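Local structure of putative secreted lipase (Streptomyces sp. W007, 5H6B) at residues Val106-Gln110 with His232-Thr237; Gly145-Leu149 with Asp200-Thr204; Val48-Tyr52 with Arg240-His244; Ser14-Tyr20 with Gly57-Ser62. The protein probably hydrolyses the ester bonds of triacylglycerols as a secreted, thermostable lipase of the alpha/beta-hydrolase fold. All blocks are in the same frame, centred on the assembly; numbering follows the deposited sequence.

Contact 1 of 4, residues Val106-Gln110 with His232-Thr237; sequences VGHSQ and HVAIGT
Ser109 and His232 meet here through one short hydrogen bond, and their setting is that of the alpha/beta-hydrolase active site: Ser109 sits in a Gly-x-Ser-x-Gly sequence consistent with a nucleophile elbow, and with His232 and Asp200 it forms what is probably the catalytic triad. The backbone of Ser109 supports this reading, since a phi of 63° is the strained conformation expected where strand 103-108 turns sharply into the following helix.

Two hydrogen bonds span the contact. Ser109 OG lies 2.7 Å from His232 NE2, at the edge of the imidazole and in its plane, and either atom could be the donor; on the far side of the ring, His232 ND1 is bonded to Asp200. The second bond runs from His108 NE2 to the main-chain His232 O at 2.8 Å, with the acceptor in the plane of the donor ring. It ties the backbone of His232 to the residue just before the serine. His108 ND1 makes a further, weak bond to Asn45, so both ring nitrogens help to set the rotation of His108.

Packing does the rest. The His108 ring extends toward helix 232-237 with CG anti to the backbone N (chi1 -178°), and its two faces are covered differently: Ser109 CB lies over the rim of one, Gly236 over the centre of the other. A side chain on Gly236 would collide with this ring. The resulting CH-pi contact brings Gly236 CA to 3.5 Å from the His108 ring centroid, only 4° off the ring normal.

Contact 2 of 4, residues Gly145-Leu149 with Asp200-Thr204; sequences GLTKL and DQVVT
Gly145 and Val202 bring their backbones together, with CA atoms 4.2 Å apart, where the helix 143-147 meets a loop that has no regular structure. Lacking a side chain, Gly145 lets the two main chains close to a CA-H...O contact, its CA 3.4 Å from Val202 O; a CB at this position would run into that same oxygen, which also accepts a hydrogen bond from Thr141.

Val202 is the side chain that fills the junction. Both its methyls lie against Gly145 O, and CG2, placed anti to the carbonyl carbon, also reaches Leu149 CD2 at 4.0 Å, the two side chains crossing at about a right angle. An alanine here would lose both methyls and would probably leave a gap between Leu149 and the loop.

The loop carries the likely acid of the Ser-His-Asp triad. Asp200 OD1 accepts from Val202 N, closing an Asx turn, and from Val203 N, which meets it from above the carboxylate plane and makes an Asx motif, so two N-H groups hold the carboxylate.

Farther out, the aliphatic part of Lys148 slants past the Gln201 side chain, its CD 3.4 Å from Gln201 O. The amide of Gln201 bonds to Glu231 through NE2 and to the backbone N of His232 through OE1. A water links the two segments, accepting from Gln201 NE2 at 2.9 Å and donating to Lys148 O at 2.7 Å.

Contact 3 of 4, residues Val48-Tyr52 with Arg240-His244; sequences VLAPY and RIAFH
Three flat groups carry this contact between Val48-Tyr52 and Arg240-His244, each with an aliphatic carbon over one face. Leu49 CB sits above the Phe243 ring, 3.8 Å from its centroid and 8° off the normal, while Val48 CG1 meets the same ring at its edge, in plane, 3.6 Å from Phe243 CE2. The Tyr52 ring receives Phe243 CB over its centre in a second CH-pi contact. Val48 CG1 also stands over the middle of the Arg240 guanidinium, 3.5 Å from Arg240 CZ, so that one methyl is wedged between a charged plane and an aromatic edge. Arg240 NH1 bonds outside the pair, to Ile238 O.

Tyr52, with CG anti to the backbone N (chi1 -178°), reaches the first turn of helix 240-250, Tyr52 OH lying 3.1 Å from His244 CA and close to His244 CB. The approach is packing, the angle to His244 N being too poor for a hydrogen bond. Tyr52 OH also stands at the edge of the His244 ring, whose ND1 bonds to Thr258.

Helices 49-54 and 240-250 meet mainly through aliphatic and aromatic packing, and both lie against the central sheet of the alpha/beta-hydrolase fold, Leu49 touching Leu34 of strand 32-35.

Contact 4 of 4, residues Ser14-Tyr20 with Gly57-Ser62; sequences SRGWNDY and GYCVFS
Trp17 of the short edge strand 16-17 and Asn18, just beyond it, converge on Ser62. The indole meets it edge-on, Trp17 NE1 donating to Ser62 OG at 3.0 Å, nearly in the ring plane. The amide of Asn18 grips the same residue twice: OD1 accepts from Ser62 N at 2.9 Å, in the carbonyl plane on a lone pair, while ND2 donates to Ser62 OG, which lies 24° out of the amide plane. Ser62 OG takes two N-H groups here and bonds also to Ser42 O. With chi1 -67°, Asn18 CG stands anti to its carbonyl carbon, and the carboxamide takes up the pairing where the backbone turns off. A leucine here offers neither acceptor nor donor, and would probably leave Ser62 N without its mate and Ser62 OG with one N-H fewer.

On the other side Tyr20 and Phe61 cross obliquely, Phe61 CE2 over one face of Tyr20 toward its rim, 3.5 Å from Tyr20 CE2. Both rings touch Phe90 of helix 80-98. The Arg15 guanidinium lays one face against Gly57, which ends helix 49-54 in a Schellman motif.

The backbones pair in parallel, Val60 N to Gly16 O at 2.8 Å and Asn18 N to Val60 O at 2.9 Å. Strand 16-17 is thus one of the two outermost strands of this chain's parallel alpha/beta-hydrolase sheet, and the Cys22-Cys59 disulfide pins the chain beyond it to strand 59-63.

In the fold
From the N terminus, contact 4 closes first, bringing residues 14-20 onto strand 59-63 at one margin of the sheet. Before that loop is complete the chain passes through 48-52, whose partner, 240-244, comes only near the end, so contacts 3 and 4 cross; they touch where Ala50 packs on Trp17. Contact 3 joins helices 49-54 and 240-250, and its long loop encloses contact 1, which joins strand 103-108 to helix 232-237; contact 1 in turn encloses contact 2, between helix 143-147 and the loop after strand 191-196. Contacts 1 and 2 share the probable triad; contacts 2 and 4 lie about 31 Å apart, centre to centre.

Contact 1 of 4, residues Val106-Gln110 with His232-Thr237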
loop_
_atom_site.group_PDB
_atom_site.type_symbol
_atom_site.label_atom_id
_atom_site.label_comp_id
_atom_site.label_asym_id
_atom_site.label_seq_id
_atom_site.Cartn_x
_atom_site.Cartn_y
_atom_site.Cartn_z
ATOM N N VAL A 106 -4.065 -1.872 -2.933
ATOM C CA VAL A 106 -3.992 -0.950 -1.811
ATOM C C VAL A 106 -2.736 -1.275 -1.011
ATOM O O VAL A 106 -2.533 -2.416 -0.612
ATOM C CB VAL A 106 -5.220 -1.020 -0.884
ATOM C CG1 VAL A 106 -5.092 0.034 0.217
ATOM C CG2 VAL A 106 -6.512 -0.807 -1.670
ATOM N N GLY A 107 -1.915 -0.258 -0.761
ATOM C CA GLY A 107 -0.665 -0.442 -0.053
ATOM C C GLY A 107 -0.363 0.614 0.997
ATOM O O GLY A 107 -0.662 1.791 0.817
ATOM N N HIS A 108 0.260 0.183 2.083
ATOM C CA HIS A 108 0.637 1.062 3.186
ATOM C C HIS A 108 2.135 1.261 3.177
ATOM O O HIS A 108 2.886 0.272 3.159
ATOM C CB HIS A 108 0.211 0.433 4.521
ATOM C CG HIS A 108 0.510 1.287 5.720
ATOM N ND1 HIS A 108 0.616 0.774 6.995
ATOM C CD2 HIS A 108 0.757 2.612 5.831
ATOM C CE1 HIS A 108 0.894 1.752 7.835
ATOM N NE2 HIS A 108 0.988 2.874 7.152
ATOM N N SER A 109 2.569 2.530 3.204
ATOM C CA SER A 109 3.982 2.872 3.435
ATOM C C SER A 109 4.846 2.306 2.306
ATOM O O SER A 109 4.494 2.519 1.141
ATOM C CB SER A 109 4.419 2.388 4.825
ATOM O OG SER A 109 5.691 2.898 5.135
ATOM N N GLN A 110 5.909 1.548 2.605
ATOM C CA GLN A 110 6.611 0.801 1.541
ATOM C C GLN A 110 5.675 0.098 0.561
ATOM O O GLN A 110 5.953 0.073 -0.643
ATOM C CB GLN A 110 7.592 -0.236 2.093
ATOM C CG GLN A 110 8.421 -0.945 1.013
ATOM C CD GLN A 110 9.393 -1.995 1.563
ATOM O OE1 GLN A 110 9.765 -1.980 2.742
ATOM N NE2 GLN A 110 9.820 -2.887 0.702
ATOM N N HIS A 232 2.067 7.822 10.987
ATOM C CA HIS A 232 2.387 6.949 9.873
ATOM C C HIS A 232 1.811 5.528 10.015
ATOM O O HIS A 232 1.291 4.965 9.043
ATOM C CB HIS A 232 3.900 6.901 9.690
ATOM C CG HIS A 232 4.343 6.116 8.502
ATOM N ND1 HIS A 232 4.351 6.631 7.222
ATOM C CD2 HIS A 232 4.815 4.849 8.400
ATOM C CE1 HIS A 232 4.788 5.712 6.381
ATOM N NE2 HIS A 232 5.088 4.626 7.073
ATOM N N VAL A 233 1.896 4.961 11.212
ATOM C CA VAL A 233 1.477 3.585 11.398
ATOM C C VAL A 233 -0.041 3.481 11.484
ATOM O O VAL A 233 -0.638 2.656 10.802
ATOM C CB VAL A 233 2.202 2.929 12.608
ATOM C CG1 VAL A 233 1.666 1.522 12.885
ATOM C CG2 VAL A 233 3.702 2.863 12.308
ATOM N N ALA A 234 -0.635 4.346 12.297
ATOM C CA ALA A 234 -2.063 4.349 12.544
ATOM C C ALA A 234 -2.884 4.491 11.275
ATOM O O ALA A 234 -3.864 3.761 11.097
ATOM C CB ALA A 234 -2.429 5.459 13.522
ATOM N N ILE A 235 -2.471 5.406 10.396
ATOM C CA ILE A 235 -3.232 5.707 9.178
ATOM C C ILE A 235 -3.437 4.467 8.287
ATOM O O ILE A 235 -4.495 4.314 7.695
ATOM C CB ILE A 235 -2.626 6.897 8.383
ATOM C CG1 ILE A 235 -3.600 7.412 7.303
ATOM C CG2 ILE A 235 -1.294 6.543 7.744
ATOM C CD1 ILE A 235 -3.045 8.597 6.529
ATOM N N GLY A 236 -2.451 3.579 8.216
ATOM C CA GLY A 236 -2.592 2.363 7.408
ATOM C C GLY A 236 -3.025 1.092 8.107
ATOM O O GLY A 236 -3.159 0.053 7.461
ATOM N N THR A 237 -3.247 1.165 9.412
ATOM C CA THR A 237 -3.595 -0.013 10.221
ATOM C C THR A 237 -5.001 0.079 10.826
ATOM O O THR A 237 -5.788 -0.839 10.661
ATOM C CB THR A 237 -2.529 -0.251 11.337
ATOM O OG1 THR A 237 -2.277 0.960 12.046
ATOM C CG2 THR A 237 -1.235 -0.717 10.749
#

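Contact 2 of 4, residues Gly145-Leu149 with Asp200-Thr204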
loop_
_atom_site.group_PDB
_atom_site.type_symbol
_atom_site.label_atom_id
_atom_site.label_comp_id
_atom_site.label_asym_id
_atom_site.label_seq_id
_atom_site.Cartn_x
_atom_site.Cartn_y
_atom_site.Cartn_z
ATOM N N GLY A 145 14.081 8.525 9.604
ATOM C CA GLY A 145 12.638 8.348 9.484
ATOM C C GLY A 145 12.192 6.900 9.685
ATOM O O GLY A 145 11.256 6.634 10.439
ATOM N N LEU A 146 12.886 5.966 9.048
ATOM C CA LEU A 146 12.558 4.543 9.207
ATOM C C LEU A 146 12.776 4.035 10.626
ATOM O O LEU A 146 12.018 3.171 11.090
ATOM C CB LEU A 146 13.320 3.682 8.203
ATOM C CG LEU A 146 12.926 3.935 6.736
ATOM C CD1 LEU A 146 13.973 3.333 5.802
ATOM C CD2 LEU A 146 11.538 3.382 6.418
ATOM N N THR A 147 13.765 4.588 11.335
ATOM C CA THR A 147 13.961 4.252 12.750
ATOM C C THR A 147 12.760 4.653 13.617
ATOM O O THR A 147 12.556 4.088 14.680
ATOM C CB THR A 147 15.249 4.876 13.353
ATOM O OG1 THR A 147 15.133 6.304 13.399
ATOM C CG2 THR A 147 16.503 4.476 12.559
ATOM N N LYS A 148 11.954 5.608 13.166
ATOM C CA LYS A 148 10.733 5.967 13.885
ATOM C C LYS A 148 9.619 4.911 13.831
ATOM O O LYS A 148 8.651 5.006 14.593
ATOM C CB LYS A 148 10.236 7.349 13.449
ATOM C CG LYS A 148 11.296 8.424 13.665
ATOM C CD LYS A 148 10.694 9.791 13.951
ATOM C CE LYS A 148 11.741 10.894 13.826
ATOM N NZ LYS A 148 12.902 10.621 14.718
ATOM N N LEU A 149 9.754 3.920 12.947
ATOM C CA LEU A 149 8.916 2.705 13.007
ATOM C C LEU A 149 9.238 1.757 14.173
ATOM O O LEU A 149 8.358 1.036 14.637
ATOM C CB LEU A 149 9.023 1.899 11.721
ATOM C CG LEU A 149 8.507 2.506 10.428
ATOM C CD1 LEU A 149 9.047 1.728 9.228
ATOM C CD2 LEU A 149 6.976 2.574 10.425
ATOM N N ASP A 200 2.726 12.764 9.721
ATOM C CA ASP A 200 3.652 11.693 9.380
ATOM C C ASP A 200 5.052 12.008 9.911
ATOM O O ASP A 200 5.646 13.002 9.541
ATOM C CB ASP A 200 3.684 11.449 7.878
ATOM C CG ASP A 200 4.164 10.044 7.519
ATOM O OD1 ASP A 200 5.262 9.661 7.991
ATOM O OD2 ASP A 200 3.459 9.334 6.737
ATOM N N GLN A 201 5.562 11.129 10.773
ATOM C CA GLN A 201 6.901 11.261 11.369
ATOM C C GLN A 201 8.000 10.443 10.668
ATOM O O GLN A 201 9.181 10.616 10.968
ATOM C CB GLN A 201 6.825 10.900 12.866
ATOM C CG GLN A 201 6.809 9.399 13.235
ATOM C CD GLN A 201 5.474 8.686 13.028
ATOM O OE1 GLN A 201 4.712 9.000 12.098
ATOM N NE2 GLN A 201 5.195 7.689 13.882
ATOM N N VAL A 202 7.601 9.538 9.773
ATOM C CA VAL A 202 8.494 8.557 9.120
ATOM C C VAL A 202 8.938 8.998 7.731
ATOM O O VAL A 202 10.053 8.694 7.317
ATOM C CB VAL A 202 7.772 7.183 8.951
ATOM C CG1 VAL A 202 8.586 6.191 8.100
ATOM C CG2 VAL A 202 7.431 6.586 10.308
ATOM N N VAL A 203 8.035 9.655 6.999
ATOM C CA VAL A 203 8.210 9.988 5.583
ATOM C C VAL A 203 7.913 11.467 5.463
ATOM O O VAL A 203 6.751 11.862 5.306
ATOM C CB VAL A 203 7.228 9.211 4.685
ATOM C CG1 VAL A 203 7.442 9.578 3.225
ATOM C CG2 VAL A 203 7.354 7.712 4.905
ATOM N N THR A 204 8.965 12.268 5.585
ATOM C CA THR A 204 8.857 13.714 5.578
ATOM C C THR A 204 9.782 14.327 4.511
ATOM O O THR A 204 10.782 13.708 4.129
ATOM C CB THR A 204 9.200 14.319 6.949
ATOM O OG1 THR A 204 10.525 13.937 7.320
ATOM C CG2 THR A 204 8.209 13.860 8.007
HETATM O O HOH W 1 7.166 6.891 15.808
#

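Contact 3 of 4, residues Val48-Tyr52 with Arg240-His244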
loop_
_atom_site.group_PDB
_atom_site.type_symbol
_atom_site.label_atom_id
_atom_site.label_comp_id
_atom_site.label_asym_id
_atom_site.label_seq_id
_atom_site.Cartn_x
_atom_site.Cartn_y
_atom_site.Cartn_z
ATOM N N VAL A 48 -7.921 -4.590 10.351
ATOM C CA VAL A 48 -9.095 -3.726 10.242
ATOM C C VAL A 48 -9.549 -3.617 8.789
ATOM O O VAL A 48 -10.701 -3.911 8.489
ATOM C CB VAL A 48 -8.864 -2.339 10.888
ATOM C CG1 VAL A 48 -10.073 -1.431 10.677
ATOM C CG2 VAL A 48 -8.578 -2.496 12.381
ATOM N N LEU A 49 -8.651 -3.225 7.890
ATOM C CA LEU A 49 -9.044 -2.950 6.495
ATOM C C LEU A 49 -9.579 -4.134 5.711
ATOM O O LEU A 49 -10.526 -3.958 4.941
ATOM C CB LEU A 49 -7.912 -2.309 5.688
ATOM C CG LEU A 49 -8.208 -2.021 4.201
ATOM C CD1 LEU A 49 -9.401 -1.078 4.048
ATOM C CD2 LEU A 49 -6.981 -1.456 3.481
ATOM N N ALA A 50 -8.976 -5.314 5.854
ATOM C CA ALA A 50 -9.447 -6.476 5.080
ATOM C C ALA A 50 -10.893 -6.855 5.400
ATOM O O ALA A 50 -11.700 -6.926 4.477
ATOM C CB ALA A 50 -8.514 -7.678 5.188
ATOM N N PRO A 51 -11.241 -7.047 6.693
ATOM C CA PRO A 51 -12.678 -7.218 7.036
ATOM C C PRO A 51 -13.582 -6.053 6.620
ATOM O O PRO A 51 -14.717 -6.269 6.237
ATOM C CB PRO A 51 -12.685 -7.314 8.570
ATOM C CG PRO A 51 -11.313 -7.733 8.940
ATOM C CD PRO A 51 -10.378 -7.188 7.877
ATOM N N TYR A 52 -13.078 -4.829 6.722
ATOM C CA TYR A 52 -13.826 -3.641 6.319
ATOM C C TYR A 52 -14.204 -3.693 4.836
ATOM O O TYR A 52 -15.315 -3.327 4.467
ATOM C CB TYR A 52 -12.973 -2.418 6.627
ATOM C CG TYR A 52 -13.555 -1.062 6.337
ATOM C CD1 TYR A 52 -13.504 -0.522 5.042
ATOM C CD2 TYR A 52 -14.088 -0.275 7.371
ATOM C CE1 TYR A 52 -14.003 0.740 4.779
ATOM C CE2 TYR A 52 -14.584 0.994 7.113
ATOM C CZ TYR A 52 -14.535 1.496 5.815
ATOM O OH TYR A 52 -15.028 2.738 5.550
ATOM N N ARG A 240 -10.229 4.220 10.265
ATOM C CA ARG A 240 -11.418 4.011 9.425
ATOM C C ARG A 240 -11.754 5.206 8.520
ATOM O O ARG A 240 -12.416 5.029 7.504
ATOM C CB ARG A 240 -12.665 3.720 10.261
ATOM C CG ARG A 240 -12.799 2.300 10.743
ATOM C CD ARG A 240 -11.958 2.075 11.954
ATOM N NE ARG A 240 -12.238 0.793 12.605
ATOM C CZ ARG A 240 -11.426 0.197 13.491
ATOM N NH1 ARG A 240 -10.246 0.743 13.857
ATOM N NH2 ARG A 240 -11.797 -0.974 13.998
ATOM N N ILE A 241 -11.349 6.413 8.911
ATOM C CA ILE A 241 -11.491 7.578 8.044
ATOM C C ILE A 241 -10.666 7.341 6.783
ATOM O O ILE A 241 -11.201 7.393 5.668
ATOM C CB ILE A 241 -11.100 8.883 8.775
ATOM C CG1 ILE A 241 -12.155 9.213 9.834
ATOM C CG2 ILE A 241 -10.982 10.033 7.790
ATOM C CD1 ILE A 241 -11.700 10.190 10.900
ATOM N N ALA A 242 -9.381 7.020 6.965
ATOM C CA ALA A 242 -8.534 6.628 5.846
ATOM C C ALA A 242 -9.142 5.469 5.061
ATOM O O ALA A 242 -9.200 5.522 3.831
ATOM C CB ALA A 242 -7.134 6.285 6.302
ATOM N N PHE A 243 -9.641 4.448 5.751
ATOM C CA PHE A 243 -10.188 3.283 5.038
ATOM C C PHE A 243 -11.487 3.579 4.258
ATOM O O PHE A 243 -11.708 3.002 3.195
ATOM C CB PHE A 243 -10.348 2.075 5.988
ATOM C CG PHE A 243 -9.053 1.619 6.651
ATOM C CD1 PHE A 243 -7.790 1.898 6.098
ATOM C CD2 PHE A 243 -9.099 0.871 7.831
ATOM C CE1 PHE A 243 -6.615 1.456 6.719
ATOM C CE2 PHE A 243 -7.920 0.430 8.452
ATOM C CZ PHE A 243 -6.683 0.717 7.890
ATOM N N HIS A 244 -12.320 4.483 4.768
ATOM C CA HIS A 244 -13.485 4.961 4.019
ATOM C C HIS A 244 -13.064 5.593 2.706
ATOM O O HIS A 244 -13.691 5.343 1.654
ATOM C CB HIS A 244 -14.280 5.967 4.833
ATOM C CG HIS A 244 -15.630 6.266 4.268
ATOM N ND1 HIS A 244 -15.867 7.336 3.426
ATOM C CD2 HIS A 244 -16.819 5.634 4.428
ATOM C CE1 HIS A 244 -17.146 7.342 3.091
ATOM N NE2 HIS A 244 -17.746 6.324 3.688
#

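Contact 4 of 4, residues Ser14-Tyr20 with Gly57-Ser62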
loop_
_atom_site.group_PDB
_atom_site.type_symbol
_atom_site.label_atom_id
_atom_site.label_comp_id
_atom_site.label_asym_id
_atom_site.label_seq_id
_atom_site.Cartn_x
_atom_site.Cartn_y
_atom_site.Cartn_z
ATOM N N SER A 14 -18.718 -14.449 -3.032
ATOM C CA SER A 14 -18.376 -13.194 -3.720
ATOM C C SER A 14 -17.631 -12.197 -2.802
ATOM O O SER A 14 -17.439 -11.024 -3.165
ATOM C CB SER A 14 -19.646 -12.559 -4.283
ATOM O OG SER A 14 -20.573 -12.338 -3.240
ATOM N N ARG A 15 -17.216 -12.667 -1.625
ATOM C CA ARG A 15 -16.407 -11.877 -0.686
ATOM C C ARG A 15 -15.554 -12.795 0.179
ATOM O O ARG A 15 -15.947 -13.928 0.459
ATOM C CB ARG A 15 -17.296 -11.023 0.204
ATOM C CG ARG A 15 -18.317 -11.816 1.005
ATOM C CD ARG A 15 -19.085 -10.911 1.943
ATOM N NE ARG A 15 -19.951 -9.983 1.220
ATOM C CZ ARG A 15 -20.653 -9.006 1.793
ATOM N NH1 ARG A 15 -20.588 -8.806 3.110
ATOM N NH2 ARG A 15 -21.428 -8.216 1.051
ATOM N N GLY A 16 -14.390 -12.302 0.593
ATOM C CA GLY A 16 -13.460 -13.102 1.385
ATOM C C GLY A 16 -12.097 -12.464 1.527
ATOM O O GLY A 16 -11.804 -11.448 0.884
ATOM N N TRP A 17 -11.270 -13.059 2.388
ATOM C CA TRP A 17 -9.903 -12.606 2.592
ATOM C C TRP A 17 -8.972 -13.808 2.427
ATOM O O TRP A 17 -8.973 -14.716 3.247
ATOM C CB TRP A 17 -9.758 -11.913 3.965
ATOM C CG TRP A 17 -8.366 -11.385 4.279
ATOM C CD1 TRP A 17 -7.328 -11.203 3.403
ATOM C CD2 TRP A 17 -7.880 -10.976 5.559
ATOM N NE1 TRP A 17 -6.231 -10.719 4.061
ATOM C CE2 TRP A 17 -6.541 -10.562 5.386
ATOM C CE3 TRP A 17 -8.446 -10.917 6.842
ATOM C CZ2 TRP A 17 -5.756 -10.095 6.446
ATOM C CZ3 TRP A 17 -7.660 -10.444 7.903
ATOM C CH2 TRP A 17 -6.331 -10.037 7.689
ATOM N N ASN A 18 -8.182 -13.794 1.351
ATOM C CA ASN A 18 -7.358 -14.921 0.950
ATOM C C ASN A 18 -8.142 -16.224 0.726
ATOM O O ASN A 18 -7.603 -17.325 0.868
ATOM C CB ASN A 18 -6.183 -15.100 1.927
ATOM C CG ASN A 18 -5.202 -13.957 1.847
ATOM O OD1 ASN A 18 -5.150 -13.242 0.846
ATOM N ND2 ASN A 18 -4.410 -13.788 2.882
ATOM N N ASP A 19 -9.397 -16.070 0.317
ATOM C CA ASP A 19 -10.224 -17.171 -0.125
ATOM C C ASP A 19 -10.096 -17.206 -1.654
ATOM O O ASP A 19 -10.725 -16.408 -2.361
ATOM C CB ASP A 19 -11.669 -16.952 0.331
ATOM C CG ASP A 19 -12.628 -18.029 -0.165
ATOM O OD1 ASP A 19 -12.266 -18.839 -1.058
ATOM O OD2 ASP A 19 -13.770 -18.046 0.338
ATOM N N TYR A 20 -9.294 -18.149 -2.151
ATOM C CA TYR A 20 -9.062 -18.323 -3.595
ATOM C C TYR A 20 -10.213 -18.955 -4.402
ATOM O O TYR A 20 -10.081 -19.125 -5.603
ATOM C CB TYR A 20 -7.743 -19.076 -3.827
ATOM C CG TYR A 20 -6.554 -18.211 -3.453
ATOM C CD1 TYR A 20 -6.071 -18.159 -2.131
ATOM C CD2 TYR A 20 -5.940 -17.400 -4.412
ATOM C CE1 TYR A 20 -4.997 -17.346 -1.792
ATOM C CE2 TYR A 20 -4.866 -16.579 -4.083
ATOM C CZ TYR A 20 -4.397 -16.554 -2.779
ATOM O OH TYR A 20 -3.341 -15.729 -2.480
ATOM N N GLY A 57 -18.237 -6.138 0.266
ATOM C CA GLY A 57 -18.440 -7.084 -0.832
ATOM C C GLY A 57 -17.282 -7.347 -1.774
ATOM O O GLY A 57 -17.499 -7.831 -2.873
ATOM N N TYR A 58 -16.058 -7.042 -1.352
ATOM C CA TYR A 58 -14.870 -7.297 -2.171
ATOM C C TYR A 58 -14.276 -8.667 -1.860
ATOM O O TYR A 58 -14.329 -9.130 -0.708
ATOM C CB TYR A 58 -13.789 -6.228 -1.917
ATOM C CG TYR A 58 -14.157 -4.823 -2.373
ATOM C CD1 TYR A 58 -14.884 -3.967 -1.543
ATOM C CD2 TYR A 58 -13.767 -4.348 -3.627
ATOM C CE1 TYR A 58 -15.218 -2.686 -1.946
ATOM C CE2 TYR A 58 -14.110 -3.066 -4.044
ATOM C CZ TYR A 58 -14.824 -2.242 -3.197
ATOM O OH TYR A 58 -15.159 -0.977 -3.588
ATOM N N CYS A 59 -13.720 -9.295 -2.894
ATOM C CA CYS A 59 -12.744 -10.383 -2.761
ATOM C C CYS A 59 -11.375 -9.753 -2.484
ATOM O O CYS A 59 -10.834 -9.051 -3.351
ATOM C CB CYS A 59 -12.666 -11.202 -4.059
ATOM S SG CYS A 59 -14.195 -12.076 -4.490
ATOM N N VAL A 60 -10.829 -9.988 -1.287
ATOM C CA VAL A 60 -9.597 -9.322 -0.820
ATOM C C VAL A 60 -8.471 -10.361 -0.707
ATOM O O VAL A 60 -8.703 -11.506 -0.336
ATOM C CB VAL A 60 -9.836 -8.608 0.534
ATOM C CG1 VAL A 60 -8.581 -7.884 1.015
ATOM C CG2 VAL A 60 -11.007 -7.644 0.423
ATOM N N PHE A 61 -7.264 -9.964 -1.077
ATOM C CA PHE A 61 -6.082 -10.816 -0.994
ATOM C C PHE A 61 -4.937 -9.987 -0.443
ATOM O O PHE A 61 -4.884 -8.777 -0.690
ATOM C CB PHE A 61 -5.706 -11.357 -2.371
ATOM C CG PHE A 61 -6.729 -12.291 -2.942
ATOM C CD1 PHE A 61 -7.841 -11.796 -3.621
ATOM C CD2 PHE A 61 -6.600 -13.677 -2.776
ATOM C CE1 PHE A 61 -8.799 -12.657 -4.125
ATOM C CE2 PHE A 61 -7.558 -14.536 -3.282
ATOM C CZ PHE A 61 -8.655 -14.026 -3.960
ATOM N N SER A 62 -4.046 -10.619 0.321
ATOM C CA SER A 62 -2.896 -9.921 0.908
ATOM C C SER A 62 -1.673 -10.809 0.863
ATOM O O SER A 62 -1.762 -11.976 1.205
ATOM C CB SER A 62 -3.206 -9.539 2.346
ATOM O OG SER A 62 -3.391 -10.696 3.148
#